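Local coordinates for F5/8 type C domain protein (Bacteroides ovatus, PDB 4ZRX), which probably hydrolyses alpha-L-fucosyl linkages, pairing a TIM-barrel fucosidase region with a C-terminal F5/8 type C domain that is likely to bind sugars, at residues Q35-Q40 and D394-Q399; E181-G186 and P284-V289; D223-G228 and E238-V243. One frame throughout, in Å; residues are numbered along the deposited sequence.

How the contacts relate
Contacts 2 and 3 are buried, whereas contact 1 lies nearer the surface, where helix 34-42, just ahead of the first barrel strand, meets a turn of the following beta-sheet region. Contacts 2 and 3 share strand 279-290: in contact 2 it faces strand 181-184 across the barrel, and in contact 3 it separates strands 225-226 and 241-242. Trp39 ties 35-40 to contact 2 by packing on Pro284, and Gln399 ties 394-399 to contact 3 through bonds to Glu238 and Asn240. The chemistry changes with place: apolar touches and a water bridge in contact 1, acids around a tryptophan in contact 2, and an arginine-glutamate salt bridge in contact 3.

Contact 1. Residues Q35-Q40 and D394-Q399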
loop_
_atom_site.group_PDB
_atom_site.type_symbol
_atom_site.label_atom_id
_atom_site.label_comp_id
_atom_site.label_asym_id
_atom_site.label_seq_id
_atom_site.Cartn_x
_atom_site.Cartn_y
_atom_site.Cartn_z
ATOM N N GLN A 35 -7.564 22.464 -2.750
ATOM C CA GLN A 35 -6.459 21.607 -3.264
ATOM C C GLN A 35 -6.443 20.240 -2.572
ATOM O O GLN A 35 -6.244 19.199 -3.217
ATOM C CB GLN A 35 -5.121 22.301 -3.111
ATOM C CG GLN A 35 -5.007 23.623 -3.904
ATOM C CD GLN A 35 -5.451 24.887 -3.117
ATOM O OE1 GLN A 35 -6.210 24.858 -2.180
ATOM N NE2 GLN A 35 -4.922 26.020 -3.539
ATOM N N GLN A 36 -6.658 20.243 -1.278
ATOM C CA GLN A 36 -6.728 18.973 -0.551
ATOM C C GLN A 36 -7.916 18.152 -0.953
ATOM O O GLN A 36 -7.842 16.923 -0.992
ATOM C CB GLN A 36 -6.748 19.227 0.929
ATOM C CG GLN A 36 -5.444 19.710 1.495
ATOM C CD GLN A 36 -5.623 20.024 2.959
ATOM O OE1 GLN A 36 -6.517 20.827 3.325
ATOM N NE2 GLN A 36 -4.824 19.430 3.818
ATOM N N TYR A 37 -9.028 18.810 -1.222
ATOM C CA TYR A 37 -10.236 18.114 -1.630
ATOM C C TYR A 37 -10.076 17.520 -2.979
ATOM O O TYR A 37 -10.392 16.345 -3.200
ATOM C CB TYR A 37 -11.402 19.098 -1.600
ATOM C CG TYR A 37 -12.729 18.483 -1.818
ATOM C CD1 TYR A 37 -13.324 17.723 -0.846
ATOM C CD2 TYR A 37 -13.392 18.654 -2.983
ATOM C CE1 TYR A 37 -14.595 17.158 -1.073
ATOM C CE2 TYR A 37 -14.650 18.126 -3.183
ATOM C CZ TYR A 37 -15.237 17.424 -2.234
ATOM O OH TYR A 37 -16.437 16.828 -2.440
ATOM N N ALA A 38 -9.500 18.291 -3.906
ATOM C CA ALA A 38 -9.223 17.768 -5.251
ATOM C C ALA A 38 -8.247 16.578 -5.203
ATOM O O ALA A 38 -8.397 15.570 -5.895
ATOM C CB ALA A 38 -8.666 18.894 -6.149
ATOM N N TRP A 39 -7.234 16.683 -4.354
ATOM C CA TRP A 39 -6.287 15.579 -4.186
ATOM C C TRP A 39 -6.991 14.305 -3.762
ATOM O O TRP A 39 -6.757 13.229 -4.331
ATOM C CB TRP A 39 -5.204 16.021 -3.193
ATOM C CG TRP A 39 -4.289 14.902 -2.767
ATOM C CD1 TRP A 39 -3.141 14.460 -3.366
ATOM C CD2 TRP A 39 -4.460 14.117 -1.613
ATOM N NE1 TRP A 39 -2.612 13.406 -2.660
ATOM C CE2 TRP A 39 -3.421 13.151 -1.600
ATOM C CE3 TRP A 39 -5.444 14.068 -0.635
ATOM C CZ2 TRP A 39 -3.316 12.183 -0.567
ATOM C CZ3 TRP A 39 -5.326 13.126 0.380
ATOM C CH2 TRP A 39 -4.268 12.197 0.375
ATOM N N GLN A 40 -7.881 14.435 -2.787
ATOM C CA GLN A 40 -8.620 13.321 -2.215
ATOM C C GLN A 40 -9.432 12.600 -3.316
ATOM O O GLN A 40 -9.527 11.388 -3.348
ATOM C CB GLN A 40 -9.581 13.832 -1.136
ATOM C CG GLN A 40 -10.177 12.764 -0.270
ATOM C CD GLN A 40 -9.273 12.388 0.859
ATOM O OE1 GLN A 40 -9.079 13.171 1.752
ATOM N NE2 GLN A 40 -8.696 11.192 0.818
ATOM N N ASP A 394 -20.009 14.044 3.365
ATOM C CA ASP A 394 -19.698 15.286 2.747
ATOM C C ASP A 394 -18.630 16.035 3.493
ATOM O O ASP A 394 -18.950 16.966 4.290
ATOM C CB ASP A 394 -20.945 16.189 2.666
ATOM C CG ASP A 394 -20.692 17.477 1.946
ATOM O OD1 ASP A 394 -19.564 17.681 1.412
ATOM O OD2 ASP A 394 -21.678 18.325 1.911
ATOM N N ILE A 395 -17.373 15.752 3.142
ATOM C CA ILE A 395 -16.247 16.261 3.902
ATOM C C ILE A 395 -16.017 17.759 3.657
ATOM O O ILE A 395 -15.217 18.378 4.353
ATOM C CB ILE A 395 -14.957 15.444 3.684
ATOM C CG1 ILE A 395 -14.605 15.405 2.209
ATOM C CG2 ILE A 395 -15.119 14.053 4.284
ATOM C CD1 ILE A 395 -13.207 14.890 1.960
ATOM N N THR A 396 -16.754 18.357 2.726
ATOM C CA THR A 396 -16.763 19.831 2.605
ATOM C C THR A 396 -17.322 20.509 3.810
ATOM O O THR A 396 -17.202 21.729 3.919
ATOM C CB THR A 396 -17.480 20.392 1.291
ATOM O OG1 THR A 396 -18.903 20.240 1.378
ATOM C CG2 THR A 396 -16.970 19.688 0.073
ATOM N N LYS A 397 -18.002 19.758 4.688
ATOM C CA LYS A 397 -18.534 20.260 5.910
ATOM C C LYS A 397 -17.899 19.620 7.120
ATOM O O LYS A 397 -18.339 19.821 8.237
ATOM C CB LYS A 397 -20.049 20.057 5.898
ATOM C CG LYS A 397 -20.719 20.760 4.741
ATOM C CD LYS A 397 -22.210 20.663 4.812
ATOM C CE LYS A 397 -22.791 21.415 3.606
ATOM N NZ LYS A 397 -24.178 21.021 3.353
ATOM N N GLY A 398 -16.855 18.818 6.916
ATOM C CA GLY A 398 -16.103 18.237 8.015
ATOM C C GLY A 398 -16.200 16.729 8.073
ATOM O O GLY A 398 -17.028 16.103 7.365
ATOM N N GLN A 399 -15.399 16.140 8.959
ATOM C CA GLN A 399 -15.447 14.708 9.190
ATOM C C GLN A 399 -16.136 14.454 10.509
ATOM O O GLN A 399 -15.641 14.882 11.523
ATOM C CB GLN A 399 -14.009 14.123 9.217
ATOM C CG GLN A 399 -14.075 12.619 9.307
ATOM C CD GLN A 399 -12.759 11.929 9.309
ATOM O OE1 GLN A 399 -11.714 12.530 9.089
ATOM N NE2 GLN A 399 -12.814 10.619 9.439
HETATM O O HOH W 1 -17.815 16.040 -0.311
#
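Tyr37 on helix 34-42, which precedes the first barrel strand 44-48, leans against Ile395 and Thr396 in the short 3-10 turn between strands 388-393 and 401-410, where the barrel meets the beta-sheet region that follows it. Its ring leaves the helix with CG anti to the backbone N (chi1 -172°), which carries the phenol outward to the turn. Ile395 comes in at the ring edge, CG1 lying 3.7 Å from Tyr37 CE1 and close to the ring plane, while Ile395 CD1 reaches back to 4.3 Å from Gln40 CG one helical turn further on. Thr396 meets the ring obliquely through its methyl, CG2 being 3.7 Å from Tyr37 CE1.

With the hydroxyl turned to Asp394, the methyl is left facing the ring: Thr396 OG1 donates to Asp394 OD1 at 2.6 Å. The backbone N of Thr396, two residues on, reaches the same oxygen at 3.2 Å, an Asx turn; both donors come from one face of the carboxylate. A water molecule then bridges the two segments, 2.7 Å from Tyr37 OH and donating to Asp394 OD1 at 3.0 Å, so one carboxylate oxygen serves both the turn and the link to the helix. Asp394 OD2 is taken by Tyr367 OH.

Behind this edge, helix 34-42 rests on the barrel through Trp39, which packs on strands 216-219, 279-290 and 324-328, while Gln40 touches Val324 and Tyr425.

Contact 2. Residues E181-G186 and P284-V289. With EDO (1,2-ethanediol), chain B.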
loop_
_atom_site.group_PDB
_atom_site.type_symbol
_atom_site.label_atom_id
_atom_site.label_comp_id
_atom_site.label_asym_id
_atom_site.label_seq_id
_atom_site.Cartn_x
_atom_site.Cartn_y
_atom_site.Cartn_z
ATOM N N GLU A 181 1.213 17.582 -7.083
ATOM C CA GLU A 181 1.698 17.117 -5.791
ATOM C C GLU A 181 3.211 17.223 -5.790
ATOM O O GLU A 181 3.831 16.856 -6.795
ATOM C CB GLU A 181 1.233 15.652 -5.501
ATOM C CG GLU A 181 1.685 15.051 -4.158
ATOM C CD GLU A 181 0.941 13.802 -3.717
ATOM O OE1 GLU A 181 -0.069 13.451 -4.328
ATOM O OE2 GLU A 181 1.336 13.233 -2.660
ATOM N N VAL A 182 3.762 17.680 -4.662
ATOM C CA VAL A 182 5.183 17.775 -4.400
ATOM C C VAL A 182 5.486 16.984 -3.148
ATOM O O VAL A 182 4.919 17.271 -2.081
ATOM C CB VAL A 182 5.652 19.245 -4.195
ATOM C CG1 VAL A 182 7.104 19.296 -3.965
ATOM C CG2 VAL A 182 5.291 20.045 -5.453
ATOM N N TRP A 183 6.278 15.912 -3.315
ATOM C CA TRP A 183 6.504 14.959 -2.257
ATOM C C TRP A 183 7.874 15.223 -1.654
ATOM O O TRP A 183 8.893 15.169 -2.372
ATOM C CB TRP A 183 6.474 13.551 -2.867
ATOM C CG TRP A 183 5.759 12.505 -2.116
ATOM C CD1 TRP A 183 4.421 12.263 -2.166
ATOM C CD2 TRP A 183 6.311 11.462 -1.287
ATOM N NE1 TRP A 183 4.091 11.198 -1.413
ATOM C CE2 TRP A 183 5.220 10.647 -0.883
ATOM C CE3 TRP A 183 7.568 11.202 -0.753
ATOM C CZ2 TRP A 183 5.385 9.533 -0.042
ATOM C CZ3 TRP A 183 7.729 10.115 0.057
ATOM C CH2 TRP A 183 6.656 9.260 0.381
ATOM N N PHE A 184 7.889 15.513 -0.352
ATOM C CA PHE A 184 9.120 15.733 0.402
ATOM C C PHE A 184 9.274 14.661 1.468
ATOM O O PHE A 184 8.702 14.707 2.562
ATOM C CB PHE A 184 9.075 17.123 1.044
ATOM C CG PHE A 184 9.120 18.296 0.075
ATOM C CD1 PHE A 184 9.924 18.296 -1.050
ATOM C CD2 PHE A 184 8.462 19.473 0.409
ATOM C CE1 PHE A 184 10.010 19.395 -1.865
ATOM C CE2 PHE A 184 8.539 20.618 -0.404
ATOM C CZ PHE A 184 9.311 20.578 -1.577
ATOM N N ASP A 185 10.016 13.618 1.105
ATOM C CA ASP A 185 10.267 12.484 1.947
ATOM C C ASP A 185 10.943 12.914 3.225
ATOM O O ASP A 185 11.837 13.780 3.194
ATOM C CB ASP A 185 11.110 11.518 1.173
ATOM C CG ASP A 185 11.127 10.138 1.730
ATOM O OD1 ASP A 185 10.721 9.939 2.888
ATOM O OD2 ASP A 185 11.554 9.261 0.931
ATOM N N GLY A 186 10.491 12.341 4.353
ATOM C CA GLY A 186 11.081 12.662 5.677
ATOM C C GLY A 186 12.287 11.813 6.015
ATOM O O GLY A 186 12.996 12.073 6.989
ATOM N N PRO A 284 -4.722 14.804 5.561
ATOM C CA PRO A 284 -5.257 13.512 5.215
ATOM C C PRO A 284 -4.223 12.519 4.756
ATOM O O PRO A 284 -3.233 12.884 4.184
ATOM C CB PRO A 284 -6.210 13.835 4.063
ATOM C CG PRO A 284 -5.540 14.970 3.356
ATOM C CD PRO A 284 -5.028 15.804 4.502
ATOM N N SER A 285 -4.523 11.266 5.038
ATOM C CA SER A 285 -3.620 10.132 4.862
ATOM C C SER A 285 -3.409 9.697 3.425
ATOM O O SER A 285 -4.390 9.560 2.696
ATOM C CB SER A 285 -4.236 8.948 5.621
ATOM O OG SER A 285 -3.487 7.775 5.434
ATOM N N GLU A 286 -2.145 9.439 3.060
ATOM C CA GLU A 286 -1.785 8.856 1.814
ATOM C C GLU A 286 -1.036 7.566 2.096
ATOM O O GLU A 286 -0.026 7.548 2.827
ATOM C CB GLU A 286 -0.901 9.835 1.046
ATOM C CG GLU A 286 -0.603 9.461 -0.401
ATOM C CD GLU A 286 0.416 10.442 -0.999
ATOM O OE1 GLU A 286 1.582 10.461 -0.536
ATOM O OE2 GLU A 286 0.040 11.229 -1.889
ATOM N N VAL A 287 -1.531 6.480 1.501
ATOM C CA VAL A 287 -0.943 5.151 1.617
ATOM C C VAL A 287 -0.010 4.932 0.431
ATOM O O VAL A 287 -0.465 4.943 -0.696
ATOM C CB VAL A 287 -2.035 4.086 1.644
ATOM C CG1 VAL A 287 -1.453 2.634 1.440
ATOM C CG2 VAL A 287 -2.826 4.181 2.898
ATOM N N ASP A 288 1.296 4.794 0.687
ATOM C CA ASP A 288 2.270 4.569 -0.351
ATOM C C ASP A 288 2.776 3.131 -0.271
ATOM O O ASP A 288 3.108 2.643 0.815
ATOM C CB ASP A 288 3.424 5.586 -0.361
ATOM C CG ASP A 288 4.280 5.594 0.885
ATOM O OD1 ASP A 288 3.792 5.342 2.002
ATOM O OD2 ASP A 288 5.504 5.907 0.739
ATOM N N VAL A 289 2.839 2.441 -1.398
ATOM C CA VAL A 289 3.300 1.069 -1.389
ATOM C C VAL A 289 3.812 0.728 -2.733
ATOM O O VAL A 289 3.334 1.281 -3.735
ATOM C CB VAL A 289 2.156 0.116 -0.903
ATOM C CG1 VAL A 289 0.964 0.178 -1.831
ATOM C CG2 VAL A 289 2.624 -1.298 -0.725
HETATM C C1 EDO B . 7.740 8.785 4.027
HETATM O O1 EDO B . 8.711 7.785 3.717
HETATM C C2 EDO B . 7.877 9.195 5.489
HETATM O O2 EDO B . 8.937 10.158 5.595
#
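Two glutamate carboxylates come from opposite directions and meet nearly coplanar, Glu181 OE2 only 2.5 Å from Glu286 OE2. One belongs to strand 181-184 and the other to strand 285-289, whose axes come no nearer than 12.6 Å; long side chains therefore have to span the gap. Glu286 does so with CG anti to the backbone N (chi1 -171°) and the chain extended beyond it.

The other oxygen of Glu286 is held by the indole. Trp183 NE1 donates to Glu286 OE1 at 2.8 Å in a fairly straight bond (163°), meeting the oxygen on its syn side. Ring and carboxylate planes differ by just 11°, so the acid continues the plane of the indole at its edge; the bond helps to orient the Glu286 carboxylate, while Phe47 and Tyr144 pack against the indole. On the Glu181 side, OE1 receives a weak hydrogen bond from Trp39 NE1.

Further along the same strand as Glu286, Asp288 approaches the six-membered ring obliquely, its OD2 lying 3.6 Å from Trp183 CH2, while its OD1 accepts from Trp226 NE1. Near CH2 of the indole, oblique to the ring, sits an ethanediol, probably from the crystallisation liquor. Asp185 OD1 accepts from both of its hydroxyls, O1 at 3.1 Å and O2 at 3.2 Å, and Gly186 N donates to O2.

The acid pair and the indole NE1 thus lie deeper in the barrel, and the diol just past the C-terminal end of strand 181-184. That end of the strands is where TIM-barrel glycosidases usually carry their active site, so a polar diol site here is consistent with a fucosidase.

Contact 3. Residues D223-G228 and E238-V243; sequences DVRWVG and EWNATV
The backbones of Arg225 and Asn240 come no nearer than 8.8 Å between their CA atoms, because strand 279-290 runs between the two segments, pairing parallel with 225-226 and antiparallel with 241-242. Side chains alone bridge them, and Arg225 does most of the work. Its chain runs out extended and then bends at CG-CD (chi3 60°), which swings the guanidinium across to Glu238.

The salt bridge is end-on and lopsided: both terminal nitrogens converge on a single carboxylate oxygen, Arg225 NH2 at 2.9 Å and Arg225 NH1 at 3.0 Å from Glu238 OE2. That oxygen lies almost in the guanidinium plane, but the planes of the two groups are turned 40° against each other, and both N-H groups arrive from one face of the carboxylate. Glu238 bends at chi2 to offer OE2, while its OE1 pairs with Arg235 and passes 4.1 Å from Val227 CG2.

Beside this grip, Asn240 brings its amide oxygen to the guanidinium edge, OD1 standing 2.8 Å from Arg225 NH2. Asn240 OD1 has its hydrogen bond from the backbone N of Ser285 on the intervening strand. Arg225 NE, for its part, donates to the carbonyl of Tyr283, and Thr242 lays its methyl nearby, CG2 being 4.2 Å from Arg225 NE, with its own hydroxyl bonded to Leu268 O.

In this buried setting, the charge of Arg225 is balanced by Glu238, and its NE is satisfied by the carbonyl of Tyr283; Glu238 in turn lies between two arginines, which would be expected to favour its ionised form. Arg225 thus joins its own segment, 223-228, to 238-243 and to strand 279-290 between them.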
loop_
_atom_site.group_PDB
_atom_site.type_symbol
_atom_site.label_atom_id
_atom_site.label_comp_id
_atom_site.label_asym_id
_atom_site.label_seq_id
_atom_site.Cartn_x
_atom_site.Cartn_y
_atom_site.Cartn_z
ATOM N N ASP A 223 -0.118 19.571 3.718
ATOM C CA ASP A 223 -1.297 19.227 2.908
ATOM C C ASP A 223 -1.665 17.743 2.971
ATOM O O ASP A 223 -2.863 17.435 2.933
ATOM C CB ASP A 223 -1.159 19.644 1.442
ATOM C CG ASP A 223 -1.206 21.132 1.233
ATOM O OD1 ASP A 223 -2.143 21.744 1.813
ATOM O OD2 ASP A 223 -0.363 21.624 0.447
ATOM N N VAL A 224 -0.658 16.876 2.970
ATOM C CA VAL A 224 -0.868 15.422 2.850
ATOM C C VAL A 224 0.059 14.710 3.830
ATOM O O VAL A 224 1.250 15.003 3.887
ATOM C CB VAL A 224 -0.589 14.969 1.430
ATOM C CG1 VAL A 224 -0.549 13.438 1.251
ATOM C CG2 VAL A 224 -1.592 15.527 0.410
ATOM N N ARG A 225 -0.522 13.774 4.584
ATOM C CA ARG A 225 0.135 13.081 5.679
ATOM C C ARG A 225 0.494 11.664 5.223
ATOM O O ARG A 225 -0.355 10.929 4.709
ATOM C CB ARG A 225 -0.820 13.034 6.888
ATOM C CG ARG A 225 -0.489 12.067 7.985
ATOM C CD ARG A 225 -1.388 12.226 9.160
ATOM N NE ARG A 225 -2.782 12.018 8.836
ATOM C CZ ARG A 225 -3.470 10.889 8.937
ATOM N NH1 ARG A 225 -2.907 9.746 9.322
ATOM N NH2 ARG A 225 -4.742 10.903 8.613
ATOM N N TRP A 226 1.719 11.254 5.526
ATOM C CA TRP A 226 2.096 9.874 5.331
ATOM C C TRP A 226 1.284 8.970 6.263
ATOM O O TRP A 226 1.249 9.230 7.439
ATOM C CB TRP A 226 3.551 9.715 5.694
ATOM C CG TRP A 226 4.084 8.314 5.498
ATOM C CD1 TRP A 226 3.893 7.543 4.428
ATOM C CD2 TRP A 226 4.973 7.596 6.364
ATOM N NE1 TRP A 226 4.531 6.331 4.574
ATOM C CE2 TRP A 226 5.225 6.348 5.763
ATOM C CE3 TRP A 226 5.516 7.858 7.631
ATOM C CZ2 TRP A 226 6.040 5.388 6.342
ATOM C CZ3 TRP A 226 6.366 6.892 8.216
ATOM C CH2 TRP A 226 6.616 5.668 7.548
ATOM N N VAL A 227 0.746 7.870 5.755
ATOM C CA VAL A 227 -0.088 7.003 6.543
ATOM C C VAL A 227 0.710 6.415 7.720
ATOM O O VAL A 227 0.055 5.996 8.672
ATOM C CB VAL A 227 -0.763 5.901 5.703
ATOM C CG1 VAL A 227 0.220 4.882 5.222
ATOM C CG2 VAL A 227 -1.930 5.262 6.462
ATOM N N GLY A 228 2.052 6.269 7.603
ATOM C CA GLY A 228 2.874 5.789 8.739
ATOM C C GLY A 228 3.484 4.450 8.525
ATOM O O GLY A 228 4.177 3.940 9.397
ATOM N N GLU A 238 -9.851 6.226 10.542
ATOM C CA GLU A 238 -8.928 7.186 9.948
ATOM C C GLU A 238 -9.500 8.596 10.049
ATOM O O GLU A 238 -10.438 8.958 9.281
ATOM C CB GLU A 238 -8.606 6.818 8.512
ATOM C CG GLU A 238 -7.468 7.673 7.893
ATOM C CD GLU A 238 -6.091 7.388 8.458
ATOM O OE1 GLU A 238 -5.498 6.304 8.200
ATOM O OE2 GLU A 238 -5.526 8.229 9.221
ATOM N N TRP A 239 -8.965 9.347 11.010
ATOM C CA TRP A 239 -9.300 10.768 11.250
ATOM C C TRP A 239 -8.367 11.647 10.423
ATOM O O TRP A 239 -7.168 11.710 10.678
ATOM C CB TRP A 239 -9.150 11.123 12.725
ATOM C CG TRP A 239 -10.280 10.623 13.526
ATOM C CD1 TRP A 239 -10.277 9.566 14.360
ATOM C CD2 TRP A 239 -11.636 11.094 13.484
ATOM N NE1 TRP A 239 -11.517 9.344 14.843
ATOM C CE2 TRP A 239 -12.376 10.268 14.336
ATOM C CE3 TRP A 239 -12.283 12.120 12.808
ATOM C CZ2 TRP A 239 -13.734 10.412 14.531
ATOM C CZ3 TRP A 239 -13.653 12.263 12.985
ATOM C CH2 TRP A 239 -14.359 11.402 13.873
ATOM N N ASN A 240 -8.918 12.293 9.403
ATOM C CA ASN A 240 -8.159 13.279 8.649
ATOM C C ASN A 240 -8.240 14.656 9.230
ATOM O O ASN A 240 -7.476 15.551 8.863
ATOM C CB ASN A 240 -8.546 13.182 7.191
ATOM C CG ASN A 240 -8.005 11.909 6.540
ATOM O OD1 ASN A 240 -6.975 11.360 6.991
ATOM N ND2 ASN A 240 -8.662 11.451 5.554
ATOM N N ALA A 241 -9.197 14.858 10.129
ATOM C CA ALA A 241 -9.172 15.961 11.067
ATOM C C ALA A 241 -8.371 15.399 12.267
ATOM O O ALA A 241 -8.890 14.618 13.058
ATOM C CB ALA A 241 -10.608 16.357 11.503
ATOM N N THR A 242 -7.093 15.747 12.341
ATOM C CA THR A 242 -6.141 15.038 13.173
ATOM C C THR A 242 -5.370 15.968 14.101
ATOM O O THR A 242 -5.150 17.179 13.807
ATOM C CB THR A 242 -5.131 14.205 12.301
ATOM O OG1 THR A 242 -4.228 13.550 13.176
ATOM C CG2 THR A 242 -4.356 15.071 11.282
ATOM N N VAL A 243 -5.015 15.430 15.255
ATOM C CA VAL A 243 -4.155 16.133 16.215
ATOM C C VAL A 243 -2.674 16.082 15.814
ATOM O O VAL A 243 -1.826 16.754 16.439
ATOM C CB VAL A 243 -4.328 15.554 17.615
ATOM C CG1 VAL A 243 -5.742 15.632 18.050
ATOM C CG2 VAL A 243 -3.827 14.105 17.715
#